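Local coordinates for alginate biosynthesis protein AlgX (Pseudomonas aeruginosa, PDB 4KNC), which takes part in the O-acetylation of the exopolysaccharide alginate and protects the polymer from degradation as it crosses the periplasm, at residues 89-94 with 133-138; 83-88 with 112-117; 143-148 with 208-213. All blocks are in the same frame, centred on the assembly; numbering follows the deposited sequence.

In the fold
All three contacts lie in the N-terminal SGNH hydrolase-like domain. Contact 2 joins the end of strand 80-85 to helix 107-123. Contact 1 follows on helix 89-93, and its centre is about 12 Å from that of contact 2. Their segments alternate along the chain, and they meet where Phe135 touches Pro87 and Tyr114. Contact 3 comes later in sequence. Its centre lies about 16 Å from that of contact 1 and 23 Å from that of contact 2. Tyr144 OH bonds to Pro87 O, and Arg89 NH2 to Phe145 O. Contacts 1 and 2 thus adjoin the loop that carries Asp148, inferred to be an active-site residue.

Contact 1. Residues 89-94 with 133-138; sequences RGLVNR and PLFDEK
The carbonyl O of Val92 is gripped twice, by Glu137 N at 2.9 Å and by a water that also donates to Glu137 O. One residue earlier, Leu91 O takes Asp136 N at 2.8 Å, in a nearly straight bond (168° at the hydrogen). Leu91 O and Val92 O of this helical segment thus both bond to backbone N-H groups of the loop. Helix 89-93 follows strand 80-85 of the parallel sheet of the SGNH hydrolase-like domain. The loop lies between helices 107-123 and 153-169.

Leu91 and Phe135 pack alongside each other and point the same way. Leu91 CB sits over the ring centre of Phe135 at 4.0 Å, a CH-pi contact. Tyr107 of helix 107-123 touches both side chains.

Glu137 CG stands between its own backbone N and carbonyl carbon (chi1 75°), 3.5 Å from Val92 O. Asn93 ND2 reaches Glu137 OE2 at 2.9 Å from above the carboxylate plane, with the amide and carboxylate planes 85° apart. Tyr143 N also bonds to OE2, and Arg158 forms a salt bridge with OE1, so both carboxylate oxygens are held.

The extended Arg94 lays CD 3.6 Å from Asp136 OD1. Its NH1 makes a long salt bridge to Asp136 OD2, at 3.3 Å. Glu95 lies close to Asp136, and Arg94 probably offsets some of that negative charge.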
loop_
_atom_site.group_PDB
_atom_site.type_symbol
_atom_site.label_atom_id
_atom_site.label_comp_id
_atom_site.label_asym_id
_atom_site.label_seq_id
_atom_site.Cartn_x
_atom_site.Cartn_y
_atom_site.Cartn_z
ATOM N N ARG A 89 -7.285 -5.508 -15.041
ATOM C CA ARG A 89 -7.832 -6.735 -15.589
ATOM C C ARG A 89 -8.123 -6.523 -17.064
ATOM O O ARG A 89 -8.036 -7.448 -17.859
ATOM C CB ARG A 89 -9.105 -7.141 -14.822
ATOM C CG ARG A 89 -8.846 -7.366 -13.327
ATOM C CD ARG A 89 -10.130 -7.635 -12.524
ATOM N NE ARG A 89 -10.676 -8.978 -12.746
ATOM C CZ ARG A 89 -11.689 -9.252 -13.566
ATOM N NH1 ARG A 89 -12.273 -8.274 -14.259
ATOM N NH2 ARG A 89 -12.123 -10.504 -13.685
ATOM N N GLY A 90 -8.468 -5.295 -17.430
ATOM C CA GLY A 90 -8.746 -4.988 -18.821
ATOM C C GLY A 90 -7.483 -5.068 -19.678
ATOM O O GLY A 90 -7.518 -5.625 -20.781
ATOM N N LEU A 91 -6.367 -4.532 -19.175
ATOM C CA LEU A 91 -5.117 -4.569 -19.934
ATOM C C LEU A 91 -4.610 -5.987 -20.094
ATOM O O LEU A 91 -4.084 -6.344 -21.141
ATOM C CB LEU A 91 -4.032 -3.707 -19.286
ATOM C CG LEU A 91 -4.231 -2.199 -19.438
ATOM C CD1 LEU A 91 -3.375 -1.454 -18.420
ATOM C CD2 LEU A 91 -3.911 -1.739 -20.858
ATOM N N VAL A 92 -4.761 -6.814 -19.070
ATOM C CA VAL A 92 -4.174 -8.148 -19.164
ATOM C C VAL A 92 -5.121 -9.140 -19.832
ATOM O O VAL A 92 -4.736 -9.904 -20.733
ATOM C CB VAL A 92 -3.746 -8.682 -17.787
ATOM C CG1 VAL A 92 -3.255 -10.106 -17.910
ATOM C CG2 VAL A 92 -2.650 -7.802 -17.185
ATOM N N ASN A 93 -6.370 -9.125 -19.388
ATOM C CA ASN A 93 -7.350 -10.089 -19.859
ATOM C C ASN A 93 -8.371 -9.485 -20.819
ATOM O O ASN A 93 -9.521 -9.931 -20.873
ATOM C CB ASN A 93 -8.036 -10.768 -18.677
ATOM C CG ASN A 93 -7.137 -11.787 -17.992
ATOM O OD1 ASN A 93 -6.787 -11.638 -16.812
ATOM N ND2 ASN A 93 -6.764 -12.839 -18.731
ATOM N N ARG A 94 -7.939 -8.462 -21.558
ATOM C CA ARG A 94 -8.692 -7.943 -22.701
ATOM C C ARG A 94 -9.476 -9.015 -23.480
ATOM O O ARG A 94 -10.666 -8.852 -23.732
ATOM C CB ARG A 94 -7.753 -7.215 -23.666
ATOM C CG ARG A 94 -8.467 -6.559 -24.840
ATOM C CD ARG A 94 -7.491 -6.084 -25.904
ATOM N NE ARG A 94 -8.140 -5.180 -26.847
ATOM C CZ ARG A 94 -7.562 -4.711 -27.946
ATOM N NH1 ARG A 94 -6.322 -5.069 -28.242
ATOM N NH2 ARG A 94 -8.224 -3.888 -28.747
ATOM N N PRO A 133 4.638 -6.644 -21.290
ATOM C CA PRO A 133 4.654 -7.901 -22.057
ATOM C C PRO A 133 3.554 -8.887 -21.670
ATOM O O PRO A 133 3.282 -9.804 -22.447
ATOM C CB PRO A 133 6.026 -8.499 -21.734
ATOM C CG PRO A 133 6.886 -7.306 -21.436
ATOM C CD PRO A 133 5.960 -6.341 -20.714
ATOM N N LEU A 134 2.921 -8.699 -20.509
ATOM C CA LEU A 134 1.854 -9.600 -20.080
ATOM C C LEU A 134 0.474 -9.170 -20.566
ATOM O O LEU A 134 -0.510 -9.872 -20.336
ATOM C CB LEU A 134 1.832 -9.732 -18.554
ATOM C CG LEU A 134 3.171 -10.096 -17.927
ATOM C CD1 LEU A 134 3.008 -10.264 -16.414
ATOM C CD2 LEU A 134 3.724 -11.367 -18.592
ATOM N N PHE A 135 0.398 -8.013 -21.220
ATOM C CA PHE A 135 -0.895 -7.459 -21.626
ATOM C C PHE A 135 -1.523 -8.251 -22.765
ATOM O O PHE A 135 -0.823 -8.901 -23.548
ATOM C CB PHE A 135 -0.761 -6.007 -22.082
ATOM C CG PHE A 135 -0.421 -5.040 -20.984
ATOM C CD1 PHE A 135 -0.180 -5.476 -19.690
ATOM C CD2 PHE A 135 -0.335 -3.683 -21.259
ATOM C CE1 PHE A 135 0.144 -4.573 -18.688
ATOM C CE2 PHE A 135 -0.018 -2.781 -20.269
ATOM C CZ PHE A 135 0.223 -3.219 -18.980
ATOM N N ASP A 136 -2.845 -8.168 -22.862
ATOM C CA ASP A 136 -3.596 -8.839 -23.914
ATOM C C ASP A 136 -3.184 -10.304 -24.021
ATOM O O ASP A 136 -2.998 -10.825 -25.112
ATOM C CB ASP A 136 -3.364 -8.131 -25.256
ATOM C CG ASP A 136 -4.534 -8.289 -26.194
ATOM O OD1 ASP A 136 -5.446 -9.063 -25.842
ATOM O OD2 ASP A 136 -4.554 -7.642 -27.263
ATOM N N GLU A 137 -3.014 -10.954 -22.879
ATOM C CA GLU A 137 -2.402 -12.276 -22.836
ATOM C C GLU A 137 -3.273 -13.325 -23.512
ATOM O O GLU A 137 -4.498 -13.181 -23.593
ATOM C CB GLU A 137 -2.187 -12.702 -21.381
ATOM C CG GLU A 137 -3.501 -13.131 -20.702
ATOM C CD GLU A 137 -3.309 -13.683 -19.298
ATOM O OE1 GLU A 137 -2.198 -13.554 -18.724
ATOM O OE2 GLU A 137 -4.281 -14.253 -18.770
ATOM N N LYS A 138 -2.628 -14.386 -23.989
ATOM C CA LYS A 138 -3.322 -15.641 -24.273
ATOM C C LYS A 138 -2.614 -16.766 -23.530
ATOM O O LYS A 138 -1.544 -17.225 -23.933
ATOM C CB LYS A 138 -3.392 -15.918 -25.774
ATOM C CG LYS A 138 -4.280 -14.935 -26.524
HETATM O O HOH W 1 -6.285 -11.206 -22.849
#

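Contact 2. Residues 83-88 with 112-117; sequences VVYQPT and KNYLAT
The rings of Tyr85 and Tyr114 lie alongside each other, their side chains running opposite ways, where the last residues of strand 80-85 face helix 107-123. The strand is an outermost one in the four-stranded parallel sheet of the SGNH hydrolase-like domain, and the helix packs beside it. Every touching residue here is buried.

Tyr85 can be followed outward from the strand. CB lies 4.0 Å from Tyr114 OH. CG, anti to the backbone N (chi1 -164°), sets the ring off toward the helix. The ring comes next. CD2 meets Tyr114 CE2 at 3.4 Å, the closest approach of the two side chains. The ring planes are near parallel, 24° apart, but the rings are offset with little face overlap. Their centroids are 5.4 Å apart. Further out, CE2 touches the methyl CG2 of Thr117 at 3.5 Å. This methyl comes from one helical turn along and also lies near CZ and OH. The Tyr85 and Thr117 side chains cross at about a right angle. At the tip, Tyr85 OH is hydrogen-bonded to Gly58 N. Phe121, further along the helix, makes an edge-to-face pair with the same ring.

Tyr114 reaches back the other way. Pro87 CA lies 3.9 Å from its CE2, and Pro87 CB is close to CZ. Phe135 packs edge-to-face with the Tyr114 ring. The phenol ends on the strand: Tyr114 OH donates to Tyr85 O over a short 2.5 Å. The bond runs nearly along the C=O axis (162° at the oxygen), and Tyr85 O lies in the plane of the Tyr114 ring.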
loop_
_atom_site.group_PDB
_atom_site.type_symbol
_atom_site.label_atom_id
_atom_site.label_comp_id
_atom_site.label_asym_id
_atom_site.label_seq_id
_atom_site.Cartn_x
_atom_site.Cartn_y
_atom_site.Cartn_z
ATOM N N VAL A 83 8.513 -0.108 -7.171
ATOM C CA VAL A 83 7.048 -0.087 -7.144
ATOM C C VAL A 83 6.455 -1.120 -8.110
ATOM O O VAL A 83 6.807 -1.178 -9.295
ATOM C CB VAL A 83 6.430 1.341 -7.379
ATOM C CG1 VAL A 83 4.981 1.245 -7.823
ATOM C CG2 VAL A 83 6.515 2.204 -6.116
ATOM N N VAL A 84 5.582 -1.967 -7.577
ATOM C CA VAL A 84 4.829 -2.898 -8.393
ATOM C C VAL A 84 3.443 -2.310 -8.620
ATOM O O VAL A 84 2.596 -2.314 -7.725
ATOM C CB VAL A 84 4.743 -4.263 -7.729
ATOM C CG1 VAL A 84 3.695 -5.136 -8.446
ATOM C CG2 VAL A 84 6.140 -4.933 -7.750
ATOM N N TYR A 85 3.238 -1.769 -9.814
ATOM C CA TYR A 85 2.013 -1.074 -10.172
ATOM C C TYR A 85 1.132 -2.081 -10.897
ATOM O O TYR A 85 1.237 -2.245 -12.116
ATOM C CB TYR A 85 2.367 0.085 -11.103
ATOM C CG TYR A 85 1.318 1.174 -11.309
ATOM C CD1 TYR A 85 0.698 1.810 -10.227
ATOM C CD2 TYR A 85 0.994 1.608 -12.594
ATOM C CE1 TYR A 85 -0.231 2.837 -10.429
ATOM C CE2 TYR A 85 0.068 2.630 -12.805
ATOM C CZ TYR A 85 -0.540 3.231 -11.723
ATOM O OH TYR A 85 -1.448 4.231 -11.951
ATOM N N GLN A 86 0.294 -2.785 -10.140
ATOM C CA GLN A 86 -0.460 -3.918 -10.688
ATOM C C GLN A 86 -1.348 -3.461 -11.855
ATOM O O GLN A 86 -2.123 -2.519 -11.730
ATOM C CB GLN A 86 -1.303 -4.583 -9.592
ATOM C CG GLN A 86 -1.751 -6.013 -9.941
ATOM C CD GLN A 86 -2.801 -6.559 -8.965
ATOM O OE1 GLN A 86 -3.590 -5.799 -8.393
ATOM N NE2 GLN A 86 -2.806 -7.878 -8.771
ATOM N N PRO A 87 -1.202 -4.103 -13.013
ATOM C CA PRO A 87 -1.966 -3.657 -14.186
ATOM C C PRO A 87 -3.450 -4.058 -14.122
ATOM O O PRO A 87 -3.834 -4.928 -13.344
ATOM C CB PRO A 87 -1.259 -4.358 -15.349
ATOM C CG PRO A 87 -0.629 -5.592 -14.718
ATOM C CD PRO A 87 -0.209 -5.147 -13.339
ATOM N N THR A 88 -4.280 -3.426 -14.936
ATOM C CA THR A 88 -5.720 -3.680 -14.839
ATOM C C THR A 88 -6.121 -5.024 -15.443
ATOM O O THR A 88 -5.385 -5.625 -16.234
ATOM C CB THR A 88 -6.549 -2.531 -15.446
ATOM O OG1 THR A 88 -6.144 -2.298 -16.804
ATOM C CG2 THR A 88 -6.352 -1.239 -14.628
ATOM N N LYS A 112 -1.117 2.925 -23.409
ATOM C CA LYS A 112 -0.274 4.096 -23.600
ATOM C C LYS A 112 -0.197 4.907 -22.297
ATOM O O LYS A 112 0.880 5.272 -21.827
ATOM C CB LYS A 112 -0.886 4.951 -24.723
ATOM C CG LYS A 112 -0.036 6.093 -25.194
ATOM C CD LYS A 112 -0.860 7.148 -25.919
ATOM C CE LYS A 112 -1.487 6.612 -27.186
ATOM N NZ LYS A 112 -2.553 7.537 -27.676
ATOM N N ASN A 113 -1.355 5.180 -21.702
ATOM C CA ASN A 113 -1.377 5.953 -20.461
ATOM C C ASN A 113 -0.695 5.243 -19.285
ATOM O O ASN A 113 0.051 5.855 -18.509
ATOM C CB ASN A 113 -2.808 6.378 -20.135
ATOM C CG ASN A 113 -3.292 7.470 -21.061
ATOM O OD1 ASN A 113 -2.483 8.205 -21.631
ATOM N ND2 ASN A 113 -4.598 7.574 -21.231
ATOM N N TYR A 114 -0.931 3.939 -19.183
ATOM C CA TYR A 114 -0.245 3.111 -18.202
ATOM C C TYR A 114 1.282 3.205 -18.364
ATOM O O TYR A 114 2.011 3.490 -17.397
ATOM C CB TYR A 114 -0.721 1.659 -18.328
ATOM C CG TYR A 114 -0.075 0.723 -17.329
ATOM C CD1 TYR A 114 1.112 0.066 -17.628
ATOM C CD2 TYR A 114 -0.654 0.502 -16.081
ATOM C CE1 TYR A 114 1.717 -0.798 -16.711
ATOM C CE2 TYR A 114 -0.061 -0.360 -15.152
ATOM C CZ TYR A 114 1.124 -1.008 -15.478
ATOM O OH TYR A 114 1.720 -1.850 -14.570
ATOM N N LEU A 115 1.771 2.994 -19.587
ATOM C CA LEU A 115 3.224 3.023 -19.832
ATOM C C LEU A 115 3.838 4.381 -19.502
ATOM O O LEU A 115 4.938 4.460 -18.920
ATOM C CB LEU A 115 3.532 2.648 -21.282
ATOM C CG LEU A 115 3.349 1.163 -21.587
ATOM C CD1 LEU A 115 3.421 0.934 -23.077
ATOM C CD2 LEU A 115 4.406 0.335 -20.850
ATOM N N ALA A 116 3.116 5.445 -19.865
ATOM C CA ALA A 116 3.518 6.802 -19.491
ATOM C C ALA A 116 3.660 6.945 -17.969
ATOM O O ALA A 116 4.602 7.581 -17.475
ATOM C CB ALA A 116 2.516 7.830 -20.044
ATOM N N THR A 117 2.725 6.342 -17.230
ATOM C CA THR A 117 2.774 6.379 -15.766
ATOM C C THR A 117 3.980 5.638 -15.188
ATOM O O THR A 117 4.652 6.121 -14.266
ATOM C CB THR A 117 1.460 5.803 -15.169
ATOM O OG1 THR A 117 0.368 6.636 -15.562
ATOM C CG2 THR A 117 1.516 5.733 -13.650
#

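Contact 3. Residues 143-148 with 208-213; sequences YYFKGD and ATQYVD
Phe145 and Gln210 mark the nearest backbone approach, with their CA atoms 7.8 Å apart. Segment 143-148 is an irregular loop, and residues 210-213 begin strand 210-220. That strand pairs antiparallel with strand 180-191. At this separation the two segments are bridged by side chains and water.

Gln210 does most of the bridging. Its chain is extended beyond CG and carries the amide to the loop. OE1 accepts Lys146 N at 2.9 Å, with 158° at the hydrogen. The donor is tilted 25° from the amide carbonyl plane. A water gives OE1 a second bond and in turn accepts Gly147 N. The NH2 side of the amide works through another water: NE2 donates to it over 3.2 Å, and the water donates to Tyr144 O. One side chain thus ties three consecutive peptide units of the loop, one directly and two by water.

The amide also fits against Phe145. OE1 sits at the ring edge, in the ring plane, 3.4 Å from CD1. The ring and amide planes are 82° apart. Further along the ring, CE1 meets Val212 CG2 at 3.8 Å. Leu189 and Lys191 of strand 180-191 also touch the ring.

Lys146 CG, anti to its own carbonyl carbon, lies 3.7 Å from Gln210 CD, and the extended chain beyond it runs past the amide. Lys146 NZ forms a salt bridge with Asp43.

The loop leads into Asp148, whose OD2 bonds to His150 ND1. Asp148, His150 and Ser243 are inferred to be the active-site residues, and their geometry is consistent with the Ser-His-Asp catalytic triad of SGNH hydrolases.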
loop_
_atom_site.group_PDB
_atom_site.type_symbol
_atom_site.label_atom_id
_atom_site.label_comp_id
_atom_site.label_asym_id
_atom_site.label_seq_id
_atom_site.Cartn_x
_atom_site.Cartn_y
_atom_site.Cartn_z
ATOM N N TYR A 143 -4.398 -14.812 -15.970
ATOM C CA TYR A 143 -3.698 -13.967 -14.996
ATOM C C TYR A 143 -4.623 -13.642 -13.804
ATOM O O TYR A 143 -4.234 -13.793 -12.636
ATOM C CB TYR A 143 -3.227 -12.695 -15.702
ATOM C CG TYR A 143 -2.396 -11.706 -14.905
ATOM C CD1 TYR A 143 -2.995 -10.831 -14.006
ATOM C CD2 TYR A 143 -1.018 -11.585 -15.119
ATOM C CE1 TYR A 143 -2.247 -9.910 -13.293
ATOM C CE2 TYR A 143 -0.265 -10.656 -14.420
ATOM C CZ TYR A 143 -0.887 -9.821 -13.498
ATOM O OH TYR A 143 -0.158 -8.888 -12.777
ATOM N N TYR A 144 -5.856 -13.240 -14.110
ATOM C CA TYR A 144 -6.853 -12.855 -13.090
ATOM C C TYR A 144 -7.951 -13.884 -12.852
ATOM O O TYR A 144 -8.308 -14.636 -13.758
ATOM C CB TYR A 144 -7.528 -11.542 -13.488
ATOM C CG TYR A 144 -6.764 -10.309 -13.051
ATOM C CD1 TYR A 144 -6.770 -9.912 -11.716
ATOM C CD2 TYR A 144 -6.038 -9.541 -13.969
ATOM C CE1 TYR A 144 -6.078 -8.790 -11.296
ATOM C CE2 TYR A 144 -5.338 -8.405 -13.559
ATOM C CZ TYR A 144 -5.363 -8.042 -12.215
ATOM O OH TYR A 144 -4.687 -6.934 -11.769
ATOM N N PHE A 145 -8.504 -13.907 -11.638
ATOM C CA PHE A 145 -9.738 -14.649 -11.403
ATOM C C PHE A 145 -10.851 -14.075 -12.288
ATOM O O PHE A 145 -10.848 -12.879 -12.611
ATOM C CB PHE A 145 -10.157 -14.622 -9.923
ATOM C CG PHE A 145 -9.318 -15.509 -9.022
ATOM C CD1 PHE A 145 -9.570 -16.877 -8.930
ATOM C CD2 PHE A 145 -8.277 -14.974 -8.268
ATOM C CE1 PHE A 145 -8.795 -17.695 -8.100
ATOM C CE2 PHE A 145 -7.504 -15.773 -7.437
ATOM C CZ PHE A 145 -7.769 -17.142 -7.350
ATOM N N LYS A 146 -11.788 -14.943 -12.671
ATOM C CA LYS A 146 -12.944 -14.600 -13.509
ATOM C C LYS A 146 -13.807 -13.474 -12.971
ATOM O O LYS A 146 -14.267 -12.622 -13.730
ATOM C CB LYS A 146 -13.844 -15.830 -13.702
ATOM C CG LYS A 146 -13.203 -16.932 -14.529
ATOM C CD LYS A 146 -14.136 -18.138 -14.652
ATOM C CE LYS A 146 -13.615 -19.133 -15.663
ATOM N NZ LYS A 146 -14.566 -20.266 -15.805
ATOM N N GLY A 147 -14.052 -13.492 -11.665
ATOM C CA GLY A 147 -14.987 -12.558 -11.062
ATOM C C GLY A 147 -14.439 -11.973 -9.773
ATOM O O GLY A 147 -15.172 -11.783 -8.807
ATOM N N ASP A 148 -13.136 -11.688 -9.761
ATOM C CA ASP A 148 -12.482 -11.173 -8.564
ATOM C C ASP A 148 -11.382 -10.193 -8.960
ATOM O O ASP A 148 -10.946 -10.180 -10.109
ATOM C CB ASP A 148 -11.906 -12.322 -7.728
ATOM C CG ASP A 148 -11.521 -11.887 -6.325
ATOM O OD1 ASP A 148 -12.427 -11.621 -5.499
ATOM O OD2 ASP A 148 -10.310 -11.828 -6.031
ATOM N N ALA A 208 -20.076 -19.985 -10.223
ATOM C CA ALA A 208 -19.278 -21.077 -9.674
ATOM C C ALA A 208 -18.058 -20.581 -8.912
ATOM O O ALA A 208 -17.373 -19.655 -9.354
ATOM C CB ALA A 208 -18.835 -22.018 -10.787
ATOM N N THR A 209 -17.788 -21.213 -7.774
ATOM C CA THR A 209 -16.528 -21.021 -7.070
ATOM C C THR A 209 -15.389 -21.540 -7.940
ATOM O O THR A 209 -15.476 -22.634 -8.491
ATOM C CB THR A 209 -16.503 -21.809 -5.762
ATOM O OG1 THR A 209 -17.581 -21.375 -4.939
ATOM C CG2 THR A 209 -15.177 -21.607 -5.023
ATOM N N GLN A 210 -14.330 -20.752 -8.066
ATOM C CA GLN A 210 -13.153 -21.174 -8.822
ATOM C C GLN A 210 -12.151 -21.917 -7.945
ATOM O O GLN A 210 -11.934 -21.561 -6.786
ATOM C CB GLN A 210 -12.453 -19.962 -9.436
ATOM C CG GLN A 210 -12.898 -19.612 -10.835
ATOM C CD GLN A 210 -11.932 -18.648 -11.516
ATOM O OE1 GLN A 210 -11.984 -17.437 -11.292
ATOM N NE2 GLN A 210 -11.051 -19.185 -12.354
ATOM N N TYR A 211 -11.528 -22.943 -8.511
ATOM C CA TYR A 211 -10.484 -23.680 -7.817
ATOM C C TYR A 211 -9.246 -23.662 -8.680
ATOM O O TYR A 211 -9.261 -24.217 -9.768
ATOM C CB TYR A 211 -10.917 -25.124 -7.572
ATOM C CG TYR A 211 -11.916 -25.239 -6.451
ATOM C CD1 TYR A 211 -13.266 -25.005 -6.669
ATOM C CD2 TYR A 211 -11.502 -25.545 -5.163
ATOM C CE1 TYR A 211 -14.182 -25.097 -5.626
ATOM C CE2 TYR A 211 -12.406 -25.633 -4.121
ATOM C CZ TYR A 211 -13.736 -25.409 -4.355
ATOM O OH TYR A 211 -14.621 -25.504 -3.304
ATOM N N VAL A 212 -8.189 -23.001 -8.207
ATOM C CA VAL A 212 -6.933 -22.927 -8.950
ATOM C C VAL A 212 -5.793 -23.538 -8.146
ATOM O O VAL A 212 -5.948 -23.829 -6.955
ATOM C CB VAL A 212 -6.563 -21.466 -9.300
ATOM C CG1 VAL A 212 -7.632 -20.855 -10.184
ATOM C CG2 VAL A 212 -6.382 -20.631 -8.026
ATOM N N ASP A 213 -4.652 -23.722 -8.803
ATOM C CA ASP A 213 -3.449 -24.259 -8.161
ATOM C C ASP A 213 -2.923 -23.334 -7.064
ATOM O O ASP A 213 -2.721 -22.137 -7.291
ATOM C CB ASP A 213 -2.356 -24.469 -9.204
ATOM C CG ASP A 213 -2.733 -25.499 -10.245
ATOM O OD1 ASP A 213 -3.453 -26.463 -9.887
ATOM O OD2 ASP A 213 -2.304 -25.341 -11.415
HETATM O O HOH W 2 -9.216 -17.241 -14.038
HETATM O O HOH W 3 -13.642 -15.664 -9.794
#